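PDB 4XJW: sialidase B from Streptococcus pneumoniae serotype 4, which cleaves terminal sialic acid residues from oligosaccharides, glycoproteins and glycolipids, acting as an intramolecular trans-sialidase of glycosyl hydrolase family 33. Local coordinates for residues A[380-385]-A[395-400]; A[368-373]-A[404-409]. The protein carries 1 engineered substitution. All blocks are in the same frame, centred on the assembly; numbering follows the deposited sequence.

Contact 1 of 2, residues A[380-385]-A[395-400]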
ATOM      1  N   THR A 380      10.798 -25.805  18.522  1.00 22.18           N
ATOM      2  CA  THR A 380       9.818 -25.467  17.493  1.00 21.18           C
ATOM      3  C   THR A 380       8.466 -25.090  18.095  1.00 23.72           C
ATOM      4  O   THR A 380       8.178 -25.406  19.251  1.00 20.78           O
ATOM      5  CB  THR A 380       9.601 -26.638  16.500  1.00 24.21           C
ATOM      6  OG1 THR A 380       9.069 -27.775  17.194  1.00 25.74           O
ATOM      7  CG2 THR A 380      10.902 -27.026  15.817  1.00 21.42           C
ATOM      8  N   VAL A 381       7.653 -24.399  17.299  1.00 16.98           N
ATOM      9  CA  VAL A 381       6.229 -24.237  17.576  1.00 20.75           C
ATOM     10  C   VAL A 381       5.444 -24.737  16.367  1.00 17.73           C
ATOM     11  O   VAL A 381       6.031 -24.981  15.302  1.00 18.89           O
ATOM     12  CB  VAL A 381       5.868 -22.766  17.836  1.00 18.59           C
ATOM     13  CG1 VAL A 381       6.670 -22.227  19.014  1.00 20.35           C
ATOM     14  CG2 VAL A 381       6.123 -21.928  16.593  1.00 20.76           C
ATOM     15  N   GLU A 382       4.133 -24.891  16.529  1.00 16.30           N
ATOM     16  CA  GLU A 382       3.266 -25.258  15.410  1.00 13.73           C
ATOM     17  C   GLU A 382       2.725 -23.992  14.757  1.00 16.13           C
ATOM     18  O   GLU A 382       2.265 -23.075  15.439  1.00 15.33           O
ATOM     19  CB  GLU A 382       2.116 -26.154  15.869  1.00 19.52           C
ATOM     20  CG  GLU A 382       1.292 -26.731  14.721  1.00 17.78           C
ATOM     21  CD  GLU A 382       0.206 -27.678  15.206  1.00 23.44           C
ATOM     22  OE1 GLU A 382       0.151 -27.939  16.426  1.00 27.03           O
ATOM     23  OE2 GLU A 382      -0.594 -28.141  14.368  1.00 21.27           O
ATOM     24  N   GLN A 383       2.813 -23.944  13.430  1.00 13.98           N
ATOM     25  CA  GLN A 383       2.369 -22.788  12.652  1.00 13.13           C
ATOM     26  C   GLN A 383       0.837 -22.660  12.632  1.00 14.28           C
ATOM     27  O   GLN A 383       0.118 -23.651  12.800  1.00 16.20           O
ATOM     28  CB  GLN A 383       2.925 -22.905  11.229  1.00 15.74           C
ATOM     29  CG  GLN A 383       2.777 -21.647  10.363  1.00 15.71           C
ATOM     30  CD  GLN A 383       3.277 -21.857   8.942  1.00 18.70           C
ATOM     31  OE1 GLN A 383       2.670 -22.592   8.163  1.00 17.90           O
ATOM     32  NE2 GLN A 383       4.387 -21.212   8.602  1.00 16.15           N
ATOM     33  N   TYR A 384       0.346 -21.434  12.444  1.00 12.92           N
ATOM     34  CA  TYR A 384      -1.082 -21.176  12.291  1.00 16.80           C
ATOM     35  C   TYR A 384      -1.437 -20.852  10.847  1.00 14.93           C
ATOM     36  O   TYR A 384      -0.610 -20.327  10.098  1.00 15.80           O
ATOM     37  CB  TYR A 384      -1.510 -19.980  13.134  1.00 13.74           C
ATOM     38  CG  TYR A 384      -1.450 -20.180  14.632  1.00 15.13           C
ATOM     39  CD1 TYR A 384      -0.276 -19.941  15.337  1.00 14.76           C
ATOM     40  CD2 TYR A 384      -2.580 -20.569  15.346  1.00 16.27           C
ATOM     41  CE1 TYR A 384      -0.222 -20.101  16.713  1.00 17.47           C
ATOM     42  CE2 TYR A 384      -2.532 -20.731  16.717  1.00 15.49           C
ATOM     43  CZ  TYR A 384      -1.355 -20.495  17.395  1.00 18.80           C
ATOM     44  OH  TYR A 384      -1.305 -20.656  18.765  1.00 22.04           O
ATOM     45  N   SER A 385      -2.681 -21.144  10.483  1.00 14.19           N
ATOM     46  CA  SER A 385      -3.268 -20.702   9.224  1.00 13.80           C
ATOM     47  C   SER A 385      -4.588 -20.018   9.560  1.00 16.41           C
ATOM     48  O   SER A 385      -5.134 -20.226  10.641  1.00 17.93           O
ATOM     49  CB  SER A 385      -3.525 -21.889   8.305  1.00 16.47           C
ATOM     50  OG  SER A 385      -2.331 -22.368   7.711  1.00 17.38           O
ATOM     51  N   GLU A 395      -8.274 -18.681  13.503  1.00 18.74           N
ATOM     52  CA  GLU A 395      -6.832 -18.824  13.436  1.00 13.44           C
ATOM     53  C   GLU A 395      -6.489 -20.130  14.126  1.00 20.35           C
ATOM     54  O   GLU A 395      -6.747 -20.292  15.323  1.00 20.23           O
ATOM     55  CB  GLU A 395      -6.169 -17.639  14.136  1.00 15.84           C
ATOM     56  CG  GLU A 395      -6.665 -16.303  13.581  1.00 16.36           C
ATOM     57  CD  GLU A 395      -6.028 -15.085  14.224  1.00 13.96           C
ATOM     58  OE1 GLU A 395      -4.878 -15.179  14.702  1.00 15.88           O
ATOM     59  OE2 GLU A 395      -6.695 -14.020  14.244  1.00 18.07           O
ATOM     60  N   ARG A 396      -5.929 -21.071  13.377  1.00 16.49           N
ATOM     61  CA  ARG A 396      -5.680 -22.386  13.951  1.00 21.04           C
ATOM     62  C   ARG A 396      -4.420 -23.086  13.472  1.00 16.08           C
ATOM     63  O   ARG A 396      -3.946 -22.893  12.349  1.00 18.17           O
ATOM     64  CB  ARG A 396      -6.878 -23.294  13.718  1.00 24.76           C
ATOM     65  CG  ARG A 396      -7.237 -23.438  12.273  1.00 23.79           C
ATOM     66  CD  ARG A 396      -8.322 -24.482  12.075  1.00 32.49           C
ATOM     67  NE  ARG A 396      -8.548 -24.735  10.656  1.00 37.02           N
ATOM     68  CZ  ARG A 396      -9.647 -25.287  10.160  1.00 35.99           C
ATOM     69  NH1 ARG A 396     -10.636 -25.649  10.967  1.00 40.16           N
ATOM     70  NH2 ARG A 396      -9.757 -25.477   8.852  1.00 41.47           N
ATOM     71  N   HIS A 397      -3.889 -23.912  14.361  1.00 19.88           N
ATOM     72  CA  HIS A 397      -2.709 -24.700  14.072  1.00 19.52           C
ATOM     73  C   HIS A 397      -2.888 -25.576  12.830  1.00 17.13           C
ATOM     74  O   HIS A 397      -3.959 -26.148  12.602  1.00 16.55           O
ATOM     75  CB  HIS A 397      -2.357 -25.539  15.302  1.00 18.61           C
ATOM     76  CG  HIS A 397      -1.697 -24.759  16.394  1.00 19.97           C
ATOM     77  ND1 HIS A 397      -2.090 -24.842  17.711  1.00 20.26           N
ATOM     78  CD2 HIS A 397      -0.660 -23.885  16.364  1.00 21.00           C
ATOM     79  CE1 HIS A 397      -1.329 -24.048  18.446  1.00 23.88           C
ATOM     80  NE2 HIS A 397      -0.452 -23.459  17.653  1.00 21.29           N
ATOM     81  N   ASN A 398      -1.838 -25.664  12.017  1.00 15.01           N
ATOM     82  CA  ASN A 398      -1.952 -26.331  10.722  1.00 14.60           C
ATOM     83  C   ASN A 398      -1.085 -27.581  10.544  1.00 19.32           C
ATOM     84  O   ASN A 398      -0.931 -28.076   9.432  1.00 22.55           O
ATOM     85  CB  ASN A 398      -1.677 -25.334   9.589  1.00 17.18           C
ATOM     86  CG  ASN A 398      -0.254 -24.804   9.607  1.00 18.86           C
ATOM     87  OD1 ASN A 398       0.658 -25.435  10.149  1.00 17.77           O
ATOM     88  ND2 ASN A 398      -0.052 -23.644   8.998  1.00 19.44           N
ATOM     89  N   GLY A 399      -0.483 -28.057  11.627  1.00 21.94           N
ATOM     90  CA  GLY A 399       0.295 -29.284  11.572  1.00 23.16           C
ATOM     91  C   GLY A 399       1.744 -29.128  11.151  1.00 23.54           C
ATOM     92  O   GLY A 399       2.513 -30.090  11.209  1.00 28.69           O
ATOM     93  N   LYS A 400       2.129 -27.930  10.723  1.00 20.94           N
ATOM     94  CA  LYS A 400       3.514 -27.676  10.321  1.00 18.75           C
ATOM     95  C   LYS A 400       4.313 -27.090  11.479  1.00 22.21           C
ATOM     96  O   LYS A 400       3.796 -26.269  12.230  1.00 20.32           O
ATOM     97  CB  LYS A 400       3.554 -26.737   9.109  1.00 19.02           C
ATOM     98  CG  LYS A 400       4.948 -26.272   8.696  1.00 20.28           C
ATOM     99  CD  LYS A 400       4.901 -25.430   7.424  1.00 21.07           C
ATOM    100  CE  LYS A 400       6.170 -24.592   7.263  1.00 29.01           C
ATOM    101  NZ  LYS A 400       6.356 -24.100   5.867  1.00 26.63           N
TER
HETATM  102  O   HOH W   1       3.917 -22.535   5.647  1.00 22.93           O
HETATM  103  O   HOH W   2       7.220 -20.975   6.884  1.00 25.17           O
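The imidazole of His397 lies over one face of the Tyr384 phenol ring, its CD2 above the centre, in an offset stack with centroids 4.1 Å apart and planes 29° from parallel. The two side chains run side by side in the same direction, and Asp410 bonds to both, one carboxylate oxygen taking Tyr384 OH and the other His397 NE2, so the pair is held at its polar end as well as by its faces. Over the opposite face of the imidazole comes the carboxylate of Glu382, which turns OE2 to the backbone N of Gly399 (2.7 Å) through its anti lone pair. Gly399, at phi 86°, suits a corner where a side chain would jam against the preceding carbonyl.

Asn398 ties the corner to Gln383 and Ser385. A chi1 of 64° sets its CG between the backbone N and the carbonyl carbon. ND2 gives one hydrogen to Gln383 OE1 (3.0 Å) and the other to Ser385 OG (2.9 Å), which is also hydrogen-bonded to Glu264 OE1, while OD1 accepts from Lys400 N, closing an Asx turn. A short amide fits because it donates and accepts at once. Gln383 NE2 bonds Asn261 O, while OE1 accepts from a water that in turn accepts from Lys400 NZ.

Between the backbones, Ser385 and Arg396 form an antiparallel hydrogen-bonded pair. This is a beta hairpin whose returning strand is bent at Gly399 and resumes as strand 400-403.

Contact 2 of 2, residues A[368-373]-A[404-409]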
ATOM      1  N   ASP A 368      20.743 -15.683  16.044  1.00 27.62           N
ATOM      2  CA  ASP A 368      20.594 -14.411  15.340  1.00 28.35           C
ATOM      3  C   ASP A 368      19.217 -14.256  14.692  1.00 28.64           C
ATOM      4  O   ASP A 368      18.813 -13.148  14.343  1.00 35.63           O
ATOM      5  CB  ASP A 368      21.702 -14.197  14.305  1.00 31.95           C
ATOM      6  CG  ASP A 368      21.601 -12.833  13.614  1.00 43.73           C
ATOM      7  OD1 ASP A 368      21.166 -11.847  14.266  1.00 43.43           O
ATOM      8  OD2 ASP A 368      21.939 -12.749  12.412  1.00 50.57           O
ATOM      9  N   LYS A 369      18.480 -15.350  14.548  1.00 22.13           N
ATOM     10  CA  LYS A 369      17.128 -15.242  14.008  1.00 23.53           C
ATOM     11  C   LYS A 369      16.102 -14.968  15.120  1.00 18.61           C
ATOM     12  O   LYS A 369      14.893 -14.970  14.868  1.00 22.05           O
ATOM     13  CB  LYS A 369      16.750 -16.495  13.213  1.00 23.08           C
ATOM     14  CG  LYS A 369      17.780 -16.903  12.166  1.00 29.69           C
ATOM     15  CD  LYS A 369      17.217 -17.945  11.213  1.00 33.34           C
ATOM     16  CE  LYS A 369      18.319 -18.794  10.594  1.00 37.62           C
ATOM     17  NZ  LYS A 369      17.774 -19.742   9.572  1.00 41.23           N
ATOM     18  N   TYR A 370      16.595 -14.710  16.332  1.00 19.06           N
ATOM     19  CA  TYR A 370      15.750 -14.524  17.518  1.00 17.99           C
ATOM     20  C   TYR A 370      14.964 -15.789  17.855  1.00 20.48           C
ATOM     21  O   TYR A 370      13.888 -15.737  18.453  1.00 16.75           O
ATOM     22  CB  TYR A 370      14.846 -13.293  17.396  1.00 18.77           C
ATOM     23  CG  TYR A 370      15.623 -12.017  17.560  1.00 19.16           C
ATOM     24  CD1 TYR A 370      16.248 -11.425  16.469  1.00 20.28           C
ATOM     25  CD2 TYR A 370      15.770 -11.424  18.809  1.00 18.03           C
ATOM     26  CE1 TYR A 370      16.978 -10.268  16.612  1.00 19.89           C
ATOM     27  CE2 TYR A 370      16.504 -10.263  18.963  1.00 22.36           C
ATOM     28  CZ  TYR A 370      17.105  -9.692  17.855  1.00 18.32           C
ATOM     29  OH  TYR A 370      17.839  -8.535  17.979  1.00 24.29           O
ATOM     30  N   GLU A 371      15.534 -16.925  17.467  1.00 20.25           N
ATOM     31  CA  GLU A 371      14.947 -18.229  17.735  1.00 19.50           C
ATOM     32  C   GLU A 371      15.505 -18.838  19.017  1.00 17.38           C
ATOM     33  O   GLU A 371      16.661 -18.597  19.376  1.00 20.61           O
ATOM     34  CB  GLU A 371      15.178 -19.150  16.540  1.00 18.94           C
ATOM     35  CG  GLU A 371      14.447 -18.675  15.282  1.00 20.95           C
ATOM     36  CD  GLU A 371      14.993 -19.276  13.992  1.00 25.64           C
ATOM     37  OE1 GLU A 371      15.975 -20.045  14.049  1.00 25.20           O
ATOM     38  OE2 GLU A 371      14.432 -18.968  12.919  1.00 28.33           O
ATOM     39  N   VAL A 372      14.677 -19.616  19.708  1.00 19.48           N
ATOM     40  CA  VAL A 372      15.049 -20.193  21.000  1.00 20.95           C
ATOM     41  C   VAL A 372      15.726 -21.552  20.846  1.00 21.38           C
ATOM     42  O   VAL A 372      15.205 -22.444  20.169  1.00 19.12           O
ATOM     43  CB  VAL A 372      13.818 -20.374  21.903  1.00 19.90           C
ATOM     44  CG1 VAL A 372      14.230 -20.946  23.255  1.00 20.42           C
ATOM     45  CG2 VAL A 372      13.087 -19.053  22.077  1.00 21.88           C
ATOM     46  N   LEU A 373      16.885 -21.706  21.480  1.00 22.21           N
ATOM     47  CA  LEU A 373      17.576 -22.987  21.508  1.00 22.60           C
ATOM     48  C   LEU A 373      17.653 -23.486  22.945  1.00 24.50           C
ATOM     49  O   LEU A 373      17.806 -22.693  23.871  1.00 24.36           O
ATOM     50  CB  LEU A 373      18.987 -22.853  20.928  1.00 24.26           C
ATOM     51  CG  LEU A 373      19.164 -22.947  19.405  1.00 28.49           C
ATOM     52  CD1 LEU A 373      18.468 -21.826  18.665  1.00 27.04           C
ATOM     53  CD2 LEU A 373      20.633 -22.960  19.041  1.00 29.65           C
ATOM     54  N   MET A 404      10.999 -21.888  16.935  1.00 17.84           N
ATOM     55  CA  MET A 404      10.385 -21.068  17.975  1.00 19.14           C
ATOM     56  C   MET A 404      11.079 -19.720  18.024  1.00 18.96           C
ATOM     57  O   MET A 404      12.290 -19.651  18.208  1.00 19.86           O
ATOM     58  CB  MET A 404      10.497 -21.764  19.335  1.00 18.12           C
ATOM     59  CG  MET A 404       9.980 -20.948  20.520  1.00 19.09           C
ATOM     60  SD  MET A 404      10.251 -21.837  22.063  1.00 18.58           S
ATOM     61  CE  MET A 404       9.104 -23.201  21.846  1.00 19.00           C
ATOM     62  N   ASN A 405      10.303 -18.653  17.862  1.00 15.87           N
ATOM     63  CA  ASN A 405      10.837 -17.293  17.861  1.00 15.95           C
ATOM     64  C   ASN A 405      10.272 -16.524  19.052  1.00 14.14           C
ATOM     65  O   ASN A 405       9.092 -16.661  19.384  1.00 15.62           O
ATOM     66  CB  ASN A 405      10.471 -16.607  16.540  1.00 17.91           C
ATOM     67  CG  ASN A 405      11.201 -15.298  16.332  1.00 17.87           C
ATOM     68  OD1 ASN A 405      10.999 -14.341  17.069  1.00 15.75           O
ATOM     69  ND2 ASN A 405      12.042 -15.244  15.309  1.00 16.89           N
ATOM     70  N   VAL A 406      11.104 -15.697  19.687  1.00 15.52           N
ATOM     71  CA  VAL A 406      10.680 -14.981  20.885  1.00 15.45           C
ATOM     72  C   VAL A 406       9.589 -13.942  20.613  1.00 16.79           C
ATOM     73  O   VAL A 406       8.984 -13.417  21.546  1.00 16.27           O
ATOM     74  CB  VAL A 406      11.865 -14.314  21.629  1.00 13.51           C
ATOM     75  CG1 VAL A 406      12.847 -15.361  22.120  1.00 17.92           C
ATOM     76  CG2 VAL A 406      12.552 -13.274  20.737  1.00 15.98           C
ATOM     77  N   PHE A 407       9.339 -13.654  19.337  1.00 14.35           N
ATOM     78  CA  PHE A 407       8.256 -12.753  18.949  1.00 12.82           C
ATOM     79  C   PHE A 407       6.909 -13.461  18.743  1.00 14.70           C
ATOM     80  O   PHE A 407       5.899 -12.816  18.438  1.00 13.67           O
ATOM     81  CB  PHE A 407       8.658 -11.983  17.682  1.00 14.00           C
ATOM     82  CG  PHE A 407       9.604 -10.841  17.950  1.00 14.13           C
ATOM     83  CD1 PHE A 407      10.975 -11.052  17.986  1.00 15.68           C
ATOM     84  CD2 PHE A 407       9.115  -9.561  18.174  1.00 15.16           C
ATOM     85  CE1 PHE A 407      11.845  -9.996  18.238  1.00 17.21           C
ATOM     86  CE2 PHE A 407       9.981  -8.501  18.441  1.00 16.14           C
ATOM     87  CZ  PHE A 407      11.336  -8.722  18.463  1.00 14.76           C
ATOM     88  N   TYR A 408       6.884 -14.778  18.946  1.00 13.40           N
ATOM     89  CA  TYR A 408       5.705 -15.580  18.625  1.00 13.79           C
ATOM     90  C   TYR A 408       4.801 -15.826  19.829  1.00 15.84           C
ATOM     91  O   TYR A 408       5.258 -15.844  20.975  1.00 15.06           O
ATOM     92  CB  TYR A 408       6.095 -16.946  18.062  1.00 14.15           C
ATOM     93  CG  TYR A 408       6.786 -16.953  16.718  1.00 13.57           C
ATOM     94  CD1 TYR A 408       6.975 -15.788  15.983  1.00 15.16           C
ATOM     95  CD2 TYR A 408       7.242 -18.149  16.183  1.00 15.36           C
ATOM     96  CE1 TYR A 408       7.608 -15.825  14.740  1.00 15.24           C
ATOM     97  CE2 TYR A 408       7.869 -18.192  14.960  1.00 14.62           C
ATOM     98  CZ  TYR A 408       8.056 -17.035  14.243  1.00 14.39           C
ATOM     99  OH  TYR A 408       8.698 -17.126  13.020  1.00 14.87           O
ATOM    100  N   LYS A 409       3.527 -16.059  19.542  1.00 12.73           N
ATOM    101  CA  LYS A 409       2.527 -16.315  20.581  1.00 13.35           C
ATOM    102  C   LYS A 409       2.828 -17.619  21.320  1.00 17.40           C
ATOM    103  O   LYS A 409       2.642 -17.705  22.531  1.00 18.01           O
ATOM    104  CB  LYS A 409       1.139 -16.377  19.948  1.00 14.65           C
ATOM    105  CG  LYS A 409       0.028 -16.826  20.889  1.00 17.62           C
ATOM    106  CD  LYS A 409      -1.296 -16.850  20.145  1.00 19.14           C
ATOM    107  CE  LYS A 409      -2.435 -17.300  21.040  1.00 28.88           C
ATOM    108  NZ  LYS A 409      -3.738 -17.323  20.313  1.00 35.10           N
TER
HETATM  109  O   HOH W   3      12.362 -17.263  13.235  1.00 24.98           O
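Met404 meets Val372 twice: its carbonyl O accepts from Val372 N at 2.8 Å, and its SD packs on Val372 CB at 3.9 Å. The unbranched thioether can follow the beta-branched valine closely, with CG anti to the backbone N (chi1 176°) and the chain bent only at its end. Asn405, bridged through its backbone to Glu371, comes next. Its OD1 takes the N-H of Phe407 on an in-plane lone pair (2.9 Å), making an Asx turn inside the type I turn that runs to Tyr408. Its ND2 lies 2.9 Å from Lys369 O and donates to a water that in turn donates to Glu371 OE2, so one small amide serves both the turn and the facing loop.

Val406 sends its N-H nearly straight to Tyr370 O (3.0 Å), while CG1 touches Val372 CG2 at 3.7 Å and CG2 approaches the edge of the Tyr370 ring. Phe407 CE1 then meets Tyr370 CD2 at 4.2 Å. The hydroxyl of Tyr370 reaches past this contact to Leu438 N.

Two backbone bonds about a single bridge thus pin a strongly angled crossing with an apolar flank, where the buried Asn405 amide is satisfied by the turn N-H and the water to Glu371.

Contacts 1 and 2 have centres about 15 Å apart and both reach one antiparallel sheet, in which strands 372-374 and 377-387 are neighbours. Along the chain contact 1 is nested inside contact 2: segment 368-373 leads into strand 377-387, the hairpin returns through 395-400, and strand 400-403 delivers the chain to the loop of 404-409. The two also touch directly, Val381 CG1 lying 3.9 Å from Met404 CG and Val381 CG2 4.0 Å from Tyr408 CD2. Contact 2 closes the loop of chain that holds the 377-398 hairpin, and contact 1 pairs that hairpin's two strands, away from the probable catalytic residues and from the bound inhibitor.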